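Aldehyde dehydrogenase (Staphylococcus aureus, PDB 6K10) catalyses the NAD-dependent oxidation of 4,4'-diaponeurosporen-4-al to 4,4'-diaponeurosporenoic acid, a step in the biosynthesis of the protective carotenoid staphyloxanthin. Local coordinates at residues A[293-298]-A[318-323]; A[376-381]-A[396-401]. The protein carries 1 engineered substitution. All blocks are in the same frame, centred on the assembly; numbering follows the deposited sequence.

Interaction 1 (A[293-298]-A[318-323]); sequences VNLKHY and SDEDER
Van der Waals packing carries most of this contact, and Tyr-298 is its centre. Its CG stands anti to the backbone N (chi1 171°), which sends the ring from the first turn of helix 295-307 to the turn after strand 318-319. Ring atom CD1 lies 3.8 Å from Arg-323 CA, and CE2, across the ring, lies 3.7 Å from Glu-320 CG; the Tyr-298 and Glu-320 side chains cross at about a right angle. The phenol tip ends against backbone: Tyr-298 OH is 3.0 Å from Glu-320 N, but the angle is too poor for a hydrogen bond. Leu-295 adds its CD2 methyl, 3.9 Å from Glu-320 CG. The carboxylate of Glu-320 turns to His-299.

Arg-323 makes the second patch. Its CD lies 3.5 Å from Asn-294 C, and the bend at chi3 (-51°) then carries the guanidinium to Val-293 O. That oxygen sits over one face of the group, 3.1 Å from Arg-323 NH1, so no N-H points at it. Arg-323 NE instead donates to Ile-292 O.

No clear hydrogen bond joins the two segments; each has bonds of its own. Asn-294 is the N-cap, and its OD1 accepts from His-297 N at 2.9 Å, nearly straight (170°). Asp-319 OD1 accepts from Asp-321 N, forming an Asx turn; Asp-319 OD2 binds Gln-284.

The chemistry implies a capped helix start and an Asx turn that meet mainly by packing, with polar ties to Arg-291 and Ile-292 just before the helix. The guanidinium probably adds a mild electrostatic attraction to the Val-293 carbonyl.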
# COMPACT_ATOMS: atom_id res chain seq x y z
N VAL A 293 -19.69 24.58 7.00
CA VAL A 293 -20.58 23.57 6.42
C VAL A 293 -21.92 23.52 7.15
O VAL A 293 -22.98 23.47 6.52
CB VAL A 293 -19.90 22.19 6.40
CG1 VAL A 293 -19.46 21.76 7.80
CG2 VAL A 293 -20.82 21.15 5.78
N ASN A 294 -21.90 23.53 8.48
CA ASN A 294 -23.13 23.39 9.25
C ASN A 294 -22.97 24.09 10.60
O ASN A 294 -21.91 24.62 10.92
CB ASN A 294 -23.52 21.91 9.41
CG ASN A 294 -22.55 21.12 10.30
OD1 ASN A 294 -21.54 21.64 10.77
ND2 ASN A 294 -22.87 19.85 10.52
N LEU A 295 -24.05 24.08 11.38
CA LEU A 295 -24.07 24.81 12.64
C LEU A 295 -23.15 24.17 13.68
O LEU A 295 -22.59 24.88 14.53
CB LEU A 295 -25.49 24.90 13.18
CG LEU A 295 -26.33 25.97 12.49
CD1 LEU A 295 -27.78 25.89 12.94
CD2 LEU A 295 -25.75 27.36 12.77
N LYS A 296 -22.99 22.84 13.64
CA LYS A 296 -22.11 22.19 14.60
C LYS A 296 -20.66 22.65 14.42
O LYS A 296 -19.99 23.03 15.38
CB LYS A 296 -22.21 20.67 14.47
CG LYS A 296 -21.19 19.91 15.31
CD LYS A 296 -21.32 20.28 16.78
CE LYS A 296 -20.40 19.43 17.65
NZ LYS A 296 -20.46 19.85 19.08
N HIS A 297 -20.17 22.62 13.18
CA HIS A 297 -18.81 23.08 12.93
C HIS A 297 -18.68 24.58 13.10
O HIS A 297 -17.62 25.07 13.52
CB HIS A 297 -18.36 22.66 11.53
CG HIS A 297 -17.91 21.24 11.44
ND1 HIS A 297 -16.77 20.78 12.06
CD2 HIS A 297 -18.45 20.17 10.81
CE1 HIS A 297 -16.62 19.49 11.81
NE2 HIS A 297 -17.62 19.09 11.05
N TYR A 298 -19.74 25.34 12.80
CA TYR A 298 -19.72 26.77 13.05
C TYR A 298 -19.53 27.06 14.54
O TYR A 298 -18.71 27.90 14.92
CB TYR A 298 -21.01 27.41 12.53
CG TYR A 298 -21.17 28.86 12.95
CD1 TYR A 298 -20.61 29.88 12.20
CD2 TYR A 298 -21.88 29.19 14.09
CE1 TYR A 298 -20.75 31.20 12.58
CE2 TYR A 298 -22.02 30.51 14.48
CZ TYR A 298 -21.45 31.51 13.72
OH TYR A 298 -21.60 32.82 14.11
N SER A 318 -18.28 37.05 13.19
CA SER A 318 -19.04 35.87 12.81
C SER A 318 -20.49 36.26 12.61
O SER A 318 -20.96 37.28 13.12
CB SER A 318 -18.91 34.76 13.85
OG SER A 318 -19.31 35.23 15.13
N ASP A 319 -21.21 35.43 11.85
CA ASP A 319 -22.65 35.60 11.67
C ASP A 319 -23.26 34.21 11.56
O ASP A 319 -23.04 33.50 10.57
CB ASP A 319 -22.96 36.44 10.43
CG ASP A 319 -24.43 36.80 10.33
OD1 ASP A 319 -25.23 36.31 11.15
OD2 ASP A 319 -24.79 37.59 9.43
N GLU A 320 -24.02 33.83 12.59
CA GLU A 320 -24.61 32.49 12.65
C GLU A 320 -25.59 32.27 11.51
O GLU A 320 -25.68 31.17 10.96
CB GLU A 320 -25.29 32.30 14.00
CG GLU A 320 -25.71 30.89 14.33
CD GLU A 320 -26.21 30.78 15.75
OE1 GLU A 320 -25.86 29.80 16.44
OE2 GLU A 320 -26.96 31.68 16.19
N ASP A 321 -26.34 33.31 11.13
CA ASP A 321 -27.38 33.17 10.12
C ASP A 321 -26.83 32.82 8.74
O ASP A 321 -27.56 32.27 7.91
CB ASP A 321 -28.20 34.45 10.03
CG ASP A 321 -28.94 34.76 11.32
OD1 ASP A 321 -29.20 33.81 12.10
OD2 ASP A 321 -29.27 35.94 11.56
N GLU A 322 -25.56 33.13 8.48
CA GLU A 322 -24.90 32.76 7.24
C GLU A 322 -23.88 31.65 7.43
O GLU A 322 -23.23 31.24 6.46
CB GLU A 322 -24.21 33.98 6.61
CG GLU A 322 -25.08 34.78 5.65
CD GLU A 322 -24.32 35.93 5.03
OE1 GLU A 322 -23.21 35.71 4.50
OE2 GLU A 322 -24.83 37.07 5.07
N ARG A 323 -23.74 31.13 8.66
CA ARG A 323 -22.64 30.25 9.02
C ARG A 323 -21.31 30.86 8.59
O ARG A 323 -20.43 30.19 8.04
CB ARG A 323 -22.84 28.84 8.45
CG ARG A 323 -24.17 28.22 8.85
CD ARG A 323 -24.22 26.73 8.60
NE ARG A 323 -23.83 26.36 7.25
CZ ARG A 323 -24.69 26.17 6.25
NH1 ARG A 323 -24.25 25.84 5.05
NH2 ARG A 323 -25.99 26.31 6.46

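Interaction 2 (A[376-381]-A[396-401]). With EDO (1,2-ethanediol), chain B.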
# COMPACT_ATOMS: atom_id res chain seq x y z
N PHE A 376 8.50 28.56 4.29
CA PHE A 376 8.81 29.76 3.54
C PHE A 376 10.20 30.22 3.95
O PHE A 376 10.42 30.57 5.12
CB PHE A 376 7.76 30.85 3.75
CG PHE A 376 6.48 30.59 3.02
CD1 PHE A 376 5.49 29.82 3.59
CD2 PHE A 376 6.29 31.07 1.73
CE1 PHE A 376 4.31 29.55 2.91
CE2 PHE A 376 5.12 30.80 1.05
CZ PHE A 376 4.13 30.05 1.64
N SER A 377 11.13 30.20 3.00
CA SER A 377 12.53 30.46 3.26
C SER A 377 13.23 30.70 1.93
O SER A 377 12.85 30.14 0.91
CB SER A 377 13.19 29.28 3.99
OG SER A 377 14.57 29.51 4.21
N GLU A 378 14.25 31.56 1.97
CA GLU A 378 15.18 31.71 0.86
C GLU A 378 16.50 31.01 1.14
O GLU A 378 17.44 31.14 0.35
CB GLU A 378 15.40 33.20 0.58
CG GLU A 378 14.11 33.96 0.25
CD GLU A 378 13.43 33.42 -0.98
OE1 GLU A 378 14.15 32.99 -1.91
OE2 GLU A 378 12.18 33.42 -1.02
N ASP A 379 16.57 30.27 2.24
CA ASP A 379 17.79 29.60 2.68
C ASP A 379 17.71 28.14 2.23
O ASP A 379 16.98 27.34 2.82
CB ASP A 379 17.93 29.74 4.20
CG ASP A 379 19.11 28.96 4.77
OD1 ASP A 379 19.89 28.36 4.00
OD2 ASP A 379 19.25 28.97 6.00
N GLU A 380 18.48 27.82 1.18
CA GLU A 380 18.59 26.46 0.66
C GLU A 380 18.76 25.42 1.76
O GLU A 380 18.08 24.39 1.78
CB GLU A 380 19.78 26.38 -0.29
CG GLU A 380 19.46 26.44 -1.76
CD GLU A 380 20.72 26.50 -2.60
OE1 GLU A 380 21.34 25.43 -2.81
OE2 GLU A 380 21.10 27.61 -3.03
N ASN A 381 19.70 25.66 2.67
CA ASN A 381 20.06 24.64 3.65
C ASN A 381 18.97 24.47 4.70
O ASN A 381 18.83 23.38 5.26
CB ASN A 381 21.39 24.98 4.29
CG ASN A 381 22.55 24.80 3.34
OD1 ASN A 381 22.39 24.22 2.26
ND2 ASN A 381 23.72 25.29 3.72
N ALA A 396 5.21 21.84 0.45
CA ALA A 396 5.64 22.87 -0.49
C ALA A 396 6.68 23.77 0.15
O ALA A 396 6.60 24.07 1.35
CB ALA A 396 4.45 23.71 -0.97
N ILE A 397 7.66 24.18 -0.65
CA ILE A 397 8.61 25.21 -0.27
C ILE A 397 8.18 26.49 -0.97
O ILE A 397 8.07 26.52 -2.21
CB ILE A 397 10.05 24.83 -0.66
CG1 ILE A 397 10.40 23.43 -0.13
CG2 ILE A 397 11.03 25.86 -0.12
CD1 ILE A 397 10.04 23.20 1.32
N ASN A 398 7.90 27.53 -0.19
CA ASN A 398 7.49 28.84 -0.70
C ASN A 398 6.16 28.77 -1.45
O ASN A 398 5.93 29.49 -2.42
CB ASN A 398 8.58 29.47 -1.57
CG ASN A 398 9.76 29.96 -0.75
OD1 ASN A 398 9.62 30.27 0.43
ND2 ASN A 398 10.93 30.03 -1.38
N ASP A 399 5.26 27.91 -0.98
CA ASP A 399 3.89 27.85 -1.48
C ASP A 399 3.06 27.06 -0.47
O ASP A 399 3.59 26.49 0.48
CB ASP A 399 3.82 27.20 -2.87
CG ASP A 399 2.64 27.70 -3.69
OD1 ASP A 399 1.86 28.53 -3.18
OD2 ASP A 399 2.49 27.24 -4.85
N THR A 400 1.74 27.06 -0.68
CA THR A 400 0.85 26.18 0.07
C THR A 400 -0.18 25.59 -0.88
O THR A 400 -0.51 26.19 -1.91
CB THR A 400 0.13 26.88 1.24
OG1 THR A 400 -0.88 27.76 0.74
CG2 THR A 400 1.11 27.67 2.12
N LEU A 401 -0.65 24.39 -0.53
CA LEU A 401 -1.79 23.72 -1.16
C LEU A 401 -1.52 23.18 -2.56
O LEU A 401 -2.01 22.10 -2.91
CB LEU A 401 -3.00 24.67 -1.19
CG LEU A 401 -4.27 24.22 -1.92
CD1 LEU A 401 -4.98 23.11 -1.15
CD2 LEU A 401 -5.21 25.40 -2.12
C1 EDO B . 12.75 32.00 -4.38
O1 EDO B . 12.11 31.14 -3.44
C2 EDO B . 14.12 31.46 -4.75
O2 EDO B . 14.28 31.52 -6.17
O HOH W 1 10.58 32.91 0.93
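Asn-398 has CG anti to its carbonyl carbon (chi1 -72°), and chi2 of -26° turns the amide to the backbone of Ser-377. Phe-376 also has CG anti to its carbonyl carbon (chi1 -75°), which brings its ring against the chain at 398-400.

The amide grips Ser-377 twice. Ser-377 N donates to Asn-398 OD1 at 3.0 Å, in the carbonyl plane and on a lone pair. Asn-398 ND2 returns a bond to Ser-377 O, also 3.0 Å, from above that carbonyl's plane. The two bonds fix the amide flip. One water bridges Asn-398 OD1 to Glu-378 OE2, which also bonds Thr-442 of the second subunit. A 1,2-ethanediol, probably from the crystallisation liquor, puts O1 2.6 Å from Asn-398 ND2.

Asn-398 N lies over one face of the Phe-376 ring. Thr-400 CG2 meets the ring edge in plane, 3.8 Å from CE1 of Phe-376. Ala-235 and Ile-239 of helix 232-244 also pack on this ring.

Ser-377 OG accepts from Asp-379 N in an ST turn, leading into helix 380-389, and is also hydrogen-bonded to Asp-227 OD2. The contact joins the strand ends of a beta-alpha-beta unit, strand 372-376, helix 380-389 and strand 394-397, with its parallel strands side by side.

In the fold
Both contacts reach the same mixed sheet, but at separate places: their centres are 34 Å apart and their nearest atoms about 17 Å. Interaction 1 is partly buried and sets a helix start against a turn between strands 318-319 and 324-330. Interaction 2 is mostly buried and lies where strands 372-376 and 394-397 end. The chemistry follows. The partly buried contact relies on ring and aliphatic packing, without a clear hydrogen bond between its segments; the buried one has a paired amide-to-backbone link. No other chain of the assembly touches interaction 1. Interaction 2 borders the second subunit, into which the sheet continues through Ala-396 and Ile-397.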